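Local structure of cellobiose 2-epimerase (Ruminococcus albus, 3VW5) at residues 77-81 against 128-134; 205-209 against 254-260; 222-226 against 238-244; 249-253 against 381-385; 275-279 against 322-328. The protein is a cellobiose 2-epimerase, an enzyme that reversibly converts cellobiose into 4-O-beta-D-glucopyranosyl-D-mannose. The protein carries 2 engineered substitutions. Residues are numbered along the deposited sequence.

Contact 1 (77-81 against 128-134)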
# COMPACT_ATOMS: atom_id res chain seq x y z
N TYR A 77 10.16 -12.02 -7.19
CA TYR A 77 9.39 -12.37 -8.38
C TYR A 77 9.30 -13.88 -8.61
O TYR A 77 8.21 -14.42 -8.84
CB TYR A 77 9.99 -11.69 -9.61
CG TYR A 77 9.47 -12.21 -10.93
CD1 TYR A 77 8.21 -11.87 -11.38
CD2 TYR A 77 10.27 -13.03 -11.74
CE1 TYR A 77 7.74 -12.34 -12.61
CE2 TYR A 77 9.81 -13.50 -12.96
CZ TYR A 77 8.54 -13.15 -13.39
OH TYR A 77 8.06 -13.60 -14.60
N GLU A 78 10.44 -14.56 -8.56
CA GLU A 78 10.43 -16.00 -8.82
C GLU A 78 9.54 -16.70 -7.81
O GLU A 78 8.77 -17.60 -8.16
CB GLU A 78 11.85 -16.57 -8.79
CG GLU A 78 12.65 -16.29 -10.06
CD GLU A 78 12.30 -17.22 -11.21
OE1 GLU A 78 11.98 -16.70 -12.31
OE2 GLU A 78 12.35 -18.48 -11.04
N PHE A 79 9.62 -16.27 -6.56
CA PHE A 79 8.81 -16.89 -5.53
C PHE A 79 7.32 -16.75 -5.86
O PHE A 79 6.56 -17.71 -5.71
CB PHE A 79 9.14 -16.29 -4.16
CG PHE A 79 8.46 -16.99 -3.03
CD1 PHE A 79 8.94 -18.22 -2.58
CD2 PHE A 79 7.34 -16.43 -2.41
CE1 PHE A 79 8.31 -18.89 -1.53
CE2 PHE A 79 6.71 -17.08 -1.37
CZ PHE A 79 7.20 -18.31 -0.93
N ILE A 80 6.91 -15.57 -6.33
CA ILE A 80 5.50 -15.31 -6.62
C ILE A 80 5.02 -16.13 -7.82
O ILE A 80 4.05 -16.90 -7.73
CB ILE A 80 5.25 -13.81 -6.88
CG1 ILE A 80 5.40 -13.01 -5.59
CG2 ILE A 80 3.87 -13.57 -7.49
CD1 ILE A 80 5.47 -11.52 -5.80
N LYS A 81 5.72 -15.97 -8.94
CA LYS A 81 5.43 -16.72 -10.16
C LYS A 81 5.35 -18.23 -9.93
O LYS A 81 4.41 -18.88 -10.37
CB LYS A 81 6.47 -16.40 -11.23
CG LYS A 81 6.29 -17.13 -12.54
CD LYS A 81 7.35 -16.70 -13.54
CE LYS A 81 8.70 -17.31 -13.20
NZ LYS A 81 9.75 -16.82 -14.14
N ASP A 128 11.34 -7.93 -18.04
CA ASP A 128 10.90 -9.27 -18.41
C ASP A 128 9.43 -9.24 -18.85
O ASP A 128 8.54 -8.91 -18.06
CB ASP A 128 11.07 -10.19 -17.20
CG ASP A 128 10.73 -11.62 -17.51
OD1 ASP A 128 11.14 -12.52 -16.72
OD2 ASP A 128 10.08 -11.86 -18.55
N LYS A 129 9.18 -9.58 -20.10
CA LYS A 129 7.83 -9.50 -20.67
C LYS A 129 6.88 -10.56 -20.11
O LYS A 129 5.67 -10.50 -20.32
CB LYS A 129 7.89 -9.58 -22.19
CG LYS A 129 7.51 -8.27 -22.89
CD LYS A 129 8.39 -8.01 -24.11
CE LYS A 129 8.57 -9.29 -24.96
NZ LYS A 129 9.78 -9.20 -25.86
N GLU A 130 7.43 -11.54 -19.41
CA GLU A 130 6.62 -12.60 -18.84
C GLU A 130 5.96 -12.08 -17.56
O GLU A 130 4.86 -12.51 -17.18
CB GLU A 130 7.50 -13.81 -18.56
CG GLU A 130 6.85 -14.92 -17.76
CD GLU A 130 7.85 -16.02 -17.38
OE1 GLU A 130 8.94 -15.70 -16.84
OE2 GLU A 130 7.54 -17.21 -17.64
N ALA A 131 6.63 -11.14 -16.90
CA ALA A 131 6.07 -10.44 -15.75
C ALA A 131 4.84 -9.61 -16.14
O ALA A 131 3.85 -9.55 -15.40
CB ALA A 131 7.13 -9.56 -15.08
N LEU A 132 4.90 -8.96 -17.31
CA LEU A 132 3.76 -8.20 -17.84
C LEU A 132 2.58 -9.12 -18.23
O LEU A 132 1.42 -8.82 -17.95
CB LEU A 132 4.19 -7.37 -19.04
CG LEU A 132 3.07 -6.55 -19.67
CD1 LEU A 132 2.69 -5.39 -18.77
CD2 LEU A 132 3.48 -6.02 -21.02
N ALA A 133 2.89 -10.23 -18.88
CA ALA A 133 1.89 -11.25 -19.13
C ALA A 133 1.17 -11.69 -17.82
O ALA A 133 -0.06 -11.71 -17.74
CB ALA A 133 2.52 -12.44 -19.85
N LEU A 134 1.93 -12.03 -16.79
CA LEU A 134 1.35 -12.41 -15.52
C LEU A 134 0.46 -11.29 -14.98
O LEU A 134 -0.61 -11.53 -14.42
CB LEU A 134 2.46 -12.72 -14.54
CG LEU A 134 2.75 -14.20 -14.32
CD1 LEU A 134 2.31 -15.01 -15.51
CD2 LEU A 134 4.24 -14.41 -14.01
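Asp-128 opens the second segment as the N-cap of its helix: its OD2 accepts from Glu-130 N at 2.8 Å, which satisfies one of the amides left free at the start of any helix. Its other carboxylate oxygen, OD1, stands 3.9 Å from Tyr-77 OH. Glu-130, in the first turn of the helix, makes the main polar link. Its extended side chain carries OE1 to 3.0 Å from Lys-81 NZ in a salt bridge, and the same oxygen takes a weak hydrogen bond from Tyr-77 OH at 3.2 Å. Because Lys-81 NZ is also paired with Glu-78 OE1 at 2.9 Å, the lysine sits between two carboxylates in a small salt-bridge network. Helices 67-84 and 129-145 are neighbours in the outer ring of the (alpha/alpha)6 barrel, and the axes of the short segments 77-81 and 129-134 pass 12.1 Å apart at 42°, heading roughly the same way. Ala-131, next along, suits its place by being small: its CB lies 3.8 Å from Tyr-77 CE1, while Tyr-122 of the inner helix 109-126 stacks on the tyrosine ring. One turn on, Leu-134 completes the apolar part. Its CD2 meets Lys-81 CG at 3.7 Å and Tyr-77 OH at 3.9 Å, so the lysine contributes its aliphatic stem to the packing and its ammonium group to the more exposed, charged side.

Contact 2 (205-209 against 254-260)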
# COMPACT_ATOMS: atom_id res chain seq x y z
N LEU A 205 -9.94 1.35 -14.52
CA LEU A 205 -9.36 2.39 -13.69
C LEU A 205 -10.32 3.57 -13.53
O LEU A 205 -10.50 4.08 -12.42
CB LEU A 205 -8.05 2.92 -14.29
CG LEU A 205 -6.85 3.28 -13.39
CD1 LEU A 205 -6.05 4.40 -14.01
CD2 LEU A 205 -7.20 3.63 -11.94
N LYS A 206 -10.90 4.04 -14.63
CA LYS A 206 -11.76 5.21 -14.56
C LYS A 206 -13.04 4.88 -13.78
O LYS A 206 -13.58 5.71 -13.04
CB LYS A 206 -12.07 5.78 -15.95
CG LYS A 206 -10.92 6.59 -16.57
CD LYS A 206 -11.12 6.77 -18.07
CE LYS A 206 -9.97 7.58 -18.71
NZ LYS A 206 -10.41 8.50 -19.83
N PHE A 207 -13.50 3.64 -13.93
CA PHE A 207 -14.65 3.21 -13.17
C PHE A 207 -14.33 3.21 -11.65
O PHE A 207 -15.16 3.62 -10.83
CB PHE A 207 -15.11 1.84 -13.64
CG PHE A 207 -16.00 1.13 -12.67
CD1 PHE A 207 -15.48 0.18 -11.80
CD2 PHE A 207 -17.36 1.40 -12.61
CE1 PHE A 207 -16.29 -0.48 -10.89
CE2 PHE A 207 -18.18 0.74 -11.71
CZ PHE A 207 -17.64 -0.20 -10.85
N GLN A 208 -13.13 2.77 -11.29
CA GLN A 208 -12.72 2.79 -9.89
C GLN A 208 -12.61 4.21 -9.34
O GLN A 208 -13.07 4.49 -8.23
CB GLN A 208 -11.42 2.03 -9.70
CG GLN A 208 -11.57 0.53 -9.93
CD GLN A 208 -10.32 -0.09 -10.55
OE1 GLN A 208 -9.25 0.53 -10.61
NE2 GLN A 208 -10.47 -1.32 -11.03
N LEU A 209 -11.99 5.10 -10.11
CA LEU A 209 -11.94 6.50 -9.75
C LEU A 209 -13.35 7.05 -9.50
O LEU A 209 -13.59 7.68 -8.48
CB LEU A 209 -11.23 7.31 -10.84
CG LEU A 209 -9.73 7.58 -10.72
CD1 LEU A 209 -9.13 6.95 -9.50
CD2 LEU A 209 -9.00 7.11 -11.95
N ALA A 254 -3.02 8.46 -10.39
CA ALA A 254 -3.85 7.80 -11.41
C ALA A 254 -4.27 8.77 -12.53
O ALA A 254 -4.18 8.44 -13.72
CB ALA A 254 -5.09 7.13 -10.77
N CYS A 255 -4.72 9.96 -12.15
CA CYS A 255 -5.18 10.95 -13.12
C CYS A 255 -4.04 11.48 -13.99
O CYS A 255 -4.26 11.83 -15.15
CB CYS A 255 -5.88 12.11 -12.41
SG CYS A 255 -7.45 11.64 -11.69
N ASP A 256 -2.84 11.57 -13.42
CA ASP A 256 -1.67 12.05 -14.16
C ASP A 256 -1.22 11.00 -15.17
O ASP A 256 -0.82 11.35 -16.29
CB ASP A 256 -0.51 12.39 -13.21
CG ASP A 256 -0.75 13.66 -12.43
OD1 ASP A 256 -1.64 14.44 -12.85
OD2 ASP A 256 -0.07 13.90 -11.40
N VAL A 257 -1.28 9.74 -14.78
CA VAL A 257 -0.88 8.64 -15.64
C VAL A 257 -1.88 8.45 -16.79
O VAL A 257 -1.50 8.07 -17.90
CB VAL A 257 -0.68 7.33 -14.84
CG1 VAL A 257 -0.45 6.16 -15.76
CG2 VAL A 257 0.50 7.49 -13.88
N LEU A 258 -3.15 8.74 -16.54
CA LEU A 258 -4.16 8.70 -17.60
C LEU A 258 -3.99 9.91 -18.52
O LEU A 258 -4.14 9.81 -19.74
CB LEU A 258 -5.57 8.66 -17.02
CG LEU A 258 -5.91 7.29 -16.43
CD1 LEU A 258 -7.28 7.25 -15.80
CD2 LEU A 258 -5.79 6.26 -17.53
N GLY A 259 -3.66 11.04 -17.92
CA GLY A 259 -3.41 12.26 -18.67
C GLY A 259 -4.67 12.94 -19.17
O GLY A 259 -4.60 13.74 -20.09
N ASP A 260 -5.81 12.62 -18.57
CA ASP A 260 -7.05 13.36 -18.83
C ASP A 260 -7.11 14.58 -17.92
O ASP A 260 -7.20 14.46 -16.69
CB ASP A 260 -8.28 12.46 -18.63
CG ASP A 260 -9.60 13.17 -18.92
OD1 ASP A 260 -10.60 12.46 -19.17
OD2 ASP A 260 -9.66 14.43 -18.90
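Leu-258 holds the common m,t rotamer, and this sends its CD1 methyl straight into the gap between the helices, where it meets three residues of 205-209: Leu-205 CD1 at 3.6 Å, Lys-206 CG at 3.8 Å and Leu-209 CD2 at 4.2 Å. Leu-205 (chi1 -141°, chi2 -149°) and Leu-209 (chi1 -94°, chi2 1°) both lie between the usual wells and still bring their CD2 methyls to the small side chain of Ala-254, whose CB is 4.3 Å from Leu-205 CD2 and 4.1 Å from Leu-209 CD2. Lys-206 leaves its backbone sideways and then stretches along the interface, covering Leu-258 with its methylenes. Its NZ ends 4.0 Å from Asp-260 OD1, too far for a salt bridge. Asp-260 is otherwise engaged, since its OD2 caps the next helix by accepting from Asp-262 N. Gly-259, between helix 241-258 and that next helix, 261-281, has a positive phi of 76° that suits a glycine at the turn. The pattern, residues four apart on each helix packing at 147° with axes 11.4 Å apart, joins an outer helix (199-216) to the inner helix of the following hairpin (241-258), a neighbour relation characteristic of the (alpha/alpha)6 barrel.

Contact 3 (222-226 against 238-244)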
# COMPACT_ATOMS: atom_id res chain seq x y z
N ASN A 222 -15.66 15.86 3.67
CA ASN A 222 -14.38 15.59 3.03
C ASN A 222 -13.73 14.31 3.52
O ASN A 222 -12.53 14.14 3.34
CB ASN A 222 -13.41 16.76 3.20
CG ASN A 222 -14.07 18.10 2.94
OD1 ASN A 222 -14.20 18.92 3.85
ND2 ASN A 222 -14.49 18.33 1.70
N ALA A 223 -14.51 13.42 4.13
CA ALA A 223 -14.00 12.11 4.54
C ALA A 223 -14.24 11.05 3.46
O ALA A 223 -15.08 11.22 2.57
CB ALA A 223 -14.64 11.68 5.83
N LEU A 224 -13.50 9.94 3.55
CA LEU A 224 -13.78 8.76 2.76
C LEU A 224 -14.47 7.74 3.63
O LEU A 224 -14.03 7.48 4.75
CB LEU A 224 -12.48 8.14 2.25
CG LEU A 224 -11.63 9.03 1.36
CD1 LEU A 224 -10.36 8.30 0.96
CD2 LEU A 224 -12.43 9.45 0.14
N LYS A 225 -15.56 7.16 3.14
CA LYS A 225 -16.19 6.07 3.86
C LYS A 225 -15.29 4.83 3.75
O LYS A 225 -14.50 4.71 2.81
CB LYS A 225 -17.58 5.79 3.30
CG LYS A 225 -18.55 6.94 3.46
CD LYS A 225 -19.81 6.69 2.64
CE LYS A 225 -20.50 7.99 2.25
NZ LYS A 225 -19.76 8.76 1.19
N VAL A 226 -15.40 3.91 4.70
CA VAL A 226 -14.47 2.79 4.76
C VAL A 226 -15.10 1.43 4.41
O VAL A 226 -14.56 0.70 3.60
CB VAL A 226 -13.76 2.70 6.14
CG1 VAL A 226 -12.79 1.53 6.19
CG2 VAL A 226 -13.05 4.01 6.46
N ILE A 238 -16.30 4.49 10.53
CA ILE A 238 -14.87 4.60 10.71
C ILE A 238 -14.28 5.66 9.78
O ILE A 238 -14.60 5.71 8.59
CB ILE A 238 -14.18 3.24 10.51
CG1 ILE A 238 -14.59 2.30 11.64
CG2 ILE A 238 -12.67 3.40 10.50
CD1 ILE A 238 -14.31 0.88 11.33
N HIS A 239 -13.45 6.52 10.33
CA HIS A 239 -12.66 7.41 9.51
C HIS A 239 -11.19 7.03 9.66
O HIS A 239 -10.57 7.25 10.72
CB HIS A 239 -12.92 8.87 9.86
CG HIS A 239 -12.38 9.83 8.85
ND1 HIS A 239 -12.70 11.17 8.83
CD2 HIS A 239 -11.53 9.63 7.81
CE1 HIS A 239 -12.08 11.76 7.83
NE2 HIS A 239 -11.36 10.85 7.19
N SER A 240 -10.63 6.42 8.63
CA SER A 240 -9.22 6.04 8.65
C SER A 240 -8.39 7.15 8.01
O SER A 240 -8.28 7.25 6.79
CB SER A 240 -9.01 4.69 7.96
OG SER A 240 -7.64 4.44 7.70
N TYR A 241 -7.84 8.00 8.86
CA TYR A 241 -7.00 9.11 8.41
C TYR A 241 -5.88 8.69 7.44
O TYR A 241 -5.56 9.41 6.49
CB TYR A 241 -6.38 9.80 9.63
CG TYR A 241 -7.37 10.24 10.68
CD1 TYR A 241 -8.58 10.84 10.33
CD2 TYR A 241 -7.09 10.06 12.04
CE1 TYR A 241 -9.48 11.26 11.30
CE2 TYR A 241 -7.99 10.47 13.01
CZ TYR A 241 -9.18 11.07 12.64
OH TYR A 241 -10.05 11.49 13.61
N GLY A 242 -5.28 7.54 7.72
CA GLY A 242 -4.20 7.01 6.90
C GLY A 242 -4.62 6.77 5.47
O GLY A 242 -3.98 7.24 4.53
N HIS A 243 -5.70 6.02 5.29
CA HIS A 243 -6.21 5.79 3.94
C HIS A 243 -6.63 7.07 3.24
O HIS A 243 -6.50 7.20 2.03
CB HIS A 243 -7.35 4.79 3.95
CG HIS A 243 -6.92 3.40 4.27
ND1 HIS A 243 -7.15 2.81 5.49
CD2 HIS A 243 -6.27 2.47 3.52
CE1 HIS A 243 -6.67 1.58 5.48
NE2 HIS A 243 -6.13 1.35 4.30
N ASP A 244 -7.12 8.04 4.00
CA ASP A 244 -7.55 9.29 3.40
C ASP A 244 -6.39 10.00 2.73
O ASP A 244 -6.44 10.30 1.54
CB ASP A 244 -8.20 10.20 4.44
CG ASP A 244 -9.69 9.98 4.55
OD1 ASP A 244 -10.42 10.97 4.76
OD2 ASP A 244 -10.14 8.82 4.43
O HOH W 1 -10.69 13.87 5.16
O HOH W 2 -11.54 6.79 6.18
O HOH W 3 -16.64 4.73 7.02
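Ala-223 lays its methyl over one face of the His-239 imidazole in a CH-pi contact, CB standing 3.6 Å from the ring centroid. Both residues lie where the (alpha/alpha)6 barrel passes from one hairpin to the next: strand 223-228 follows an outer helix, and strand 238-240 leads into the inner helix 241-258. Asn-222, with positive phi, and Ala-223 together face Thr-218 in a G1 beta bulge. The polar centre is Asp-244, in the first turn of the helix. Its OD1 receives a short bond from His-239 NE2 (2.6 Å), which fixes the ring beneath Ala-223, and a weak one from Leu-224 N (3.5 Å). A water links the same OD1 (2.9 Å) to Asn-222 O (2.6 Å). A second water accepts from Ser-240 N at 2.6 Å and lies 3.0 Å from both Leu-224 O and Asp-244 OD2. Ser-240 is the N-cap residue, and its OG shares a 2.8 Å hydrogen bond with His-243 ND1. Backbone-to-backbone bonds between the segments are absent, and solvent takes their place. At the far end Val-226 CG2 packs 4.1 Å from Ile-238 CG2, beside a third water that spans Val-226 N and Ile-238 O at 2.8 Å each.

Contact 4 (249-253 against 381-385)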
# COMPACT_ATOMS: atom_id res chain seq x y z
N TRP A 249 -2.95 11.32 -2.83
CA TRP A 249 -1.86 11.32 -3.81
C TRP A 249 -1.95 10.16 -4.81
O TRP A 249 -1.55 10.30 -5.95
CB TRP A 249 -0.48 11.40 -3.14
CG TRP A 249 0.05 10.14 -2.52
CD1 TRP A 249 -0.07 9.77 -1.21
CD2 TRP A 249 0.82 9.11 -3.15
NE1 TRP A 249 0.56 8.57 -0.99
CE2 TRP A 249 1.12 8.14 -2.17
CE3 TRP A 249 1.29 8.91 -4.45
CZ2 TRP A 249 1.87 6.99 -2.44
CZ3 TRP A 249 2.03 7.76 -4.73
CH2 TRP A 249 2.31 6.81 -3.73
N LEU A 250 -2.50 9.04 -4.37
CA LEU A 250 -2.69 7.88 -5.23
C LEU A 250 -3.67 8.20 -6.36
O LEU A 250 -3.49 7.77 -7.50
CB LEU A 250 -3.22 6.71 -4.41
CG LEU A 250 -2.27 5.55 -4.20
CD1 LEU A 250 -0.83 6.01 -4.33
CD2 LEU A 250 -2.53 4.88 -2.87
N MET A 251 -4.71 8.95 -6.05
CA MET A 251 -5.70 9.29 -7.06
C MET A 251 -5.19 10.33 -8.07
O MET A 251 -5.50 10.25 -9.26
CB MET A 251 -7.00 9.73 -6.39
CG MET A 251 -7.82 8.56 -5.90
SD MET A 251 -9.46 8.99 -5.25
CE MET A 251 -9.08 10.10 -3.92
N ASP A 252 -4.41 11.30 -7.58
CA ASP A 252 -3.75 12.27 -8.45
C ASP A 252 -2.80 11.54 -9.37
O ASP A 252 -2.74 11.81 -10.57
CB ASP A 252 -2.96 13.32 -7.65
CG ASP A 252 -3.86 14.35 -6.99
OD1 ASP A 252 -5.03 14.49 -7.41
OD2 ASP A 252 -3.39 15.04 -6.06
N ARG A 253 -2.06 10.59 -8.79
CA ARG A 253 -1.14 9.76 -9.56
C ARG A 253 -1.89 9.09 -10.70
O ARG A 253 -1.47 9.17 -11.85
CB ARG A 253 -0.48 8.72 -8.66
CG ARG A 253 0.36 7.63 -9.37
CD ARG A 253 1.55 8.20 -10.14
NE ARG A 253 2.08 9.42 -9.54
CZ ARG A 253 3.09 9.45 -8.65
NH1 ARG A 253 3.67 8.31 -8.26
NH2 ARG A 253 3.51 10.62 -8.16
N GLU A 381 9.32 8.42 -3.13
CA GLU A 381 8.45 9.46 -3.63
C GLU A 381 9.01 10.84 -3.31
O GLU A 381 8.84 11.78 -4.08
CB GLU A 381 7.03 9.31 -3.07
CG GLU A 381 6.14 8.31 -3.80
CD GLU A 381 5.64 8.82 -5.17
OE1 GLU A 381 5.48 10.06 -5.35
OE2 GLU A 381 5.40 7.96 -6.06
N VAL A 382 9.68 10.93 -2.17
CA VAL A 382 10.21 12.20 -1.67
C VAL A 382 11.40 12.57 -2.54
O VAL A 382 11.51 13.70 -3.02
CB VAL A 382 10.68 12.09 -0.21
CG1 VAL A 382 11.61 13.25 0.14
CG2 VAL A 382 9.49 12.03 0.75
N ILE A 383 12.27 11.58 -2.72
CA ILE A 383 13.42 11.71 -3.58
C ILE A 383 12.98 12.18 -4.96
O ILE A 383 13.50 13.16 -5.50
CB ILE A 383 14.16 10.36 -3.71
CG1 ILE A 383 15.00 10.11 -2.45
CG2 ILE A 383 15.02 10.34 -4.96
CD1 ILE A 383 15.60 8.74 -2.39
N THR A 384 12.00 11.48 -5.51
CA THR A 384 11.58 11.67 -6.90
C THR A 384 10.87 13.00 -7.17
O THR A 384 10.99 13.55 -8.26
CB THR A 384 10.68 10.50 -7.32
OG1 THR A 384 11.48 9.49 -7.95
CG2 THR A 384 9.60 10.96 -8.28
N ARG A 385 10.14 13.51 -6.18
CA ARG A 385 9.42 14.77 -6.34
C ARG A 385 10.34 15.98 -6.15
O ARG A 385 10.00 17.10 -6.51
CB ARG A 385 8.26 14.85 -5.34
CG ARG A 385 7.19 13.81 -5.57
CD ARG A 385 6.16 13.85 -4.48
NE ARG A 385 5.25 12.72 -4.60
CZ ARG A 385 3.96 12.83 -4.94
NH1 ARG A 385 3.43 14.02 -5.18
NH2 ARG A 385 3.22 11.73 -5.02
O HOH W 4 0.71 11.93 -6.66
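This is a charged contact made by long side chains inside the barrel, between two inner helices, 241-258 and 373-385, that are not immediate neighbours. Helix 303-318 lies between them in the ring, so the segment axes are 14.9 Å apart, at 49°, and the nearest CA atoms, those of Trp-249 and Glu-381, are 10.5 Å apart. Arg-253 NH1 donates to Glu-381 OE2 at 2.8 Å in a salt bridge, and Arg-253 NH2 adds a weak bond to Glu-381 OE1 at 3.5 Å. That OE1 also takes Arg-385 NE at 2.8 Å, from one turn further along its own helix. The shared carboxylate allows the two guanidiniums to come close: Arg-253 NH2 sits over the face of Arg-385, 3.3 Å from its NH2, although both are donors. Arg-385 NH1 is held by Gln-318 and Asn-315 of the intervening helix. Trp-249 borders the network, its CE3 being 3.5 Å from Arg-385 NH2, while its NE1 bonds to Glu-308. A water joins Trp-249 O (2.9 Å) to Arg-385 NH2 (3.0 Å). The result is a salt-bridge network of two arginines round one glutamate, linking inner helices across the interior of an (alpha/alpha)6 barrel.

Contact 5 (275-279 against 322-328)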
# COMPACT_ATOMS: atom_id res chain seq x y z
N SER A 275 -7.08 16.57 1.72
CA SER A 275 -5.81 16.95 2.32
C SER A 275 -5.96 18.00 3.41
O SER A 275 -5.38 17.88 4.49
CB SER A 275 -4.87 17.49 1.25
OG SER A 275 -4.20 16.42 0.62
N HIS A 276 -6.72 19.06 3.12
CA HIS A 276 -6.86 20.12 4.11
C HIS A 276 -7.55 19.57 5.33
O HIS A 276 -7.14 19.87 6.45
CB HIS A 276 -7.62 21.34 3.57
CG HIS A 276 -6.75 22.28 2.79
ND1 HIS A 276 -5.82 23.11 3.39
CD2 HIS A 276 -6.65 22.50 1.44
CE1 HIS A 276 -5.19 23.81 2.45
NE2 HIS A 276 -5.67 23.46 1.26
N ASN A 277 -8.58 18.76 5.10
CA ASN A 277 -9.31 18.16 6.21
C ASN A 277 -8.41 17.35 7.14
O ASN A 277 -8.44 17.54 8.35
CB ASN A 277 -10.46 17.30 5.72
CG ASN A 277 -11.49 17.05 6.80
OD1 ASN A 277 -11.96 17.99 7.44
ND2 ASN A 277 -11.81 15.78 7.04
N ILE A 278 -7.61 16.46 6.56
CA ILE A 278 -6.71 15.60 7.34
C ILE A 278 -5.69 16.40 8.14
O ILE A 278 -5.42 16.10 9.31
CB ILE A 278 -6.01 14.56 6.44
CG1 ILE A 278 -7.04 13.52 6.00
CG2 ILE A 278 -4.88 13.86 7.19
CD1 ILE A 278 -7.67 12.80 7.18
N GLN A 279 -5.13 17.42 7.51
CA GLN A 279 -4.18 18.31 8.17
C GLN A 279 -4.79 19.04 9.38
O GLN A 279 -4.12 19.23 10.40
CB GLN A 279 -3.62 19.32 7.16
CG GLN A 279 -2.59 20.26 7.73
CD GLN A 279 -2.10 21.24 6.70
OE1 GLN A 279 -0.90 21.32 6.44
NE2 GLN A 279 -3.02 21.99 6.09
N ASP A 322 0.57 25.90 -1.12
CA ASP A 322 0.46 26.20 0.31
C ASP A 322 1.60 25.57 1.12
O ASP A 322 1.81 24.35 1.11
CB ASP A 322 -0.91 25.76 0.84
CG ASP A 322 -1.18 26.27 2.25
OD1 ASP A 322 -0.22 26.59 2.98
OD2 ASP A 322 -2.38 26.34 2.64
N GLU A 323 2.35 26.40 1.83
CA GLU A 323 3.58 25.94 2.46
C GLU A 323 3.33 25.20 3.76
O GLU A 323 4.18 24.42 4.22
CB GLU A 323 4.55 27.11 2.67
CG GLU A 323 5.50 27.29 1.48
CD GLU A 323 5.96 28.72 1.26
OE1 GLU A 323 5.73 29.58 2.16
OE2 GLU A 323 6.55 29.00 0.18
N LYS A 324 2.16 25.40 4.34
CA LYS A 324 1.84 24.72 5.59
C LYS A 324 1.79 23.20 5.38
O LYS A 324 2.08 22.44 6.31
CB LYS A 324 0.58 25.33 6.25
CG LYS A 324 -0.52 24.38 6.66
CD LYS A 324 -1.81 25.14 7.10
CE LYS A 324 -2.65 25.68 5.88
NZ LYS A 324 -4.05 26.18 6.21
N PHE A 325 1.50 22.76 4.16
CA PHE A 325 1.52 21.33 3.84
C PHE A 325 2.94 20.79 3.95
O PHE A 325 3.19 19.69 4.49
CB PHE A 325 0.97 21.07 2.43
CG PHE A 325 -0.54 21.07 2.35
CD1 PHE A 325 -1.31 20.37 3.27
CD2 PHE A 325 -1.19 21.76 1.34
CE1 PHE A 325 -2.69 20.36 3.18
CE2 PHE A 325 -2.58 21.76 1.25
CZ PHE A 325 -3.34 21.06 2.17
N LEU A 326 3.88 21.58 3.44
CA LEU A 326 5.31 21.29 3.52
C LEU A 326 5.79 21.17 4.97
O LEU A 326 6.48 20.21 5.32
CB LEU A 326 6.08 22.39 2.83
CG LEU A 326 7.16 21.88 1.91
CD1 LEU A 326 6.92 20.41 1.59
CD2 LEU A 326 7.18 22.71 0.65
N GLU A 327 5.45 22.16 5.79
CA GLU A 327 5.79 22.11 7.20
C GLU A 327 5.22 20.86 7.87
O GLU A 327 5.91 20.18 8.62
CB GLU A 327 5.31 23.37 7.93
CG GLU A 327 6.38 24.47 8.03
CD GLU A 327 6.06 25.71 7.21
OE1 GLU A 327 6.80 25.97 6.23
OE2 GLU A 327 5.07 26.43 7.54
N SER A 328 3.96 20.54 7.56
CA SER A 328 3.36 19.32 8.11
C SER A 328 4.18 18.08 7.72
O SER A 328 4.47 17.23 8.57
CB SER A 328 1.92 19.16 7.64
OG SER A 328 1.12 20.21 8.14
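Helix 275-279 and helix 323-328 cross at 49° with their axes 11.5 Å apart and both running in broadly the same direction, as befits adjacent outer helices of the (alpha/alpha)6 barrel. Their backbones come closest at Gln-279 and Ser-328, with CA atoms 7.6 Å apart. The second segment enters its helix through Asp-322, the N-cap, whose OD1 accepts from Lys-324 N at 3.0 Å. Phe-325 is the main wedge from this side. Its bond to CB leaves sideways, but the ring swings into the gap, where CZ lies 4.0 Å from Ser-275 CB and 3.3 Å from His-276 CE1. The two rings meet obliquely, centroids 4.5 Å apart and planes at 49°, with Phe-325 CZ over a face of the imidazole. At the edge of that imidazole stands the capping carboxylate, Asp-322 OD2 being 3.8 Å from His-276 CE1; the same oxygen makes a long salt bridge of 3.9 Å to Lys-324 NZ. Gln-279 reaches across fully extended and fills the space beside Phe-325, Lys-324 and Ser-328. Behind the phenylalanine, Ala-316 of the inner helix 303-318 closes the packing. Ring packing and the close fit of the glutamine thus make up most of the buried area, with charged groups at the more exposed margin.

In the fold
From the N terminus, contact 1 closes the first loop, tying outer helix 67-84 to outer helix 129-145 before any other contact opens. Contact 2 then closes the loop from 205 to 260 and holds contact 3 nested within it, so that helix 241-258 is in contact near both its ends. Contact 4 starts inside that loop and finishes near the C terminus. It therefore crosses contact 2, touching it where Leu-209 CD1 lies 4.2 Å from Met-251 CG, and encloses contact 5. Contacts 3 and 5 also meet, through Asn-277 and Ile-278. Outer-to-outer, outer-to-inner and inner-to-inner pairs are thus all represented, with helix 241-258 shared by three contacts.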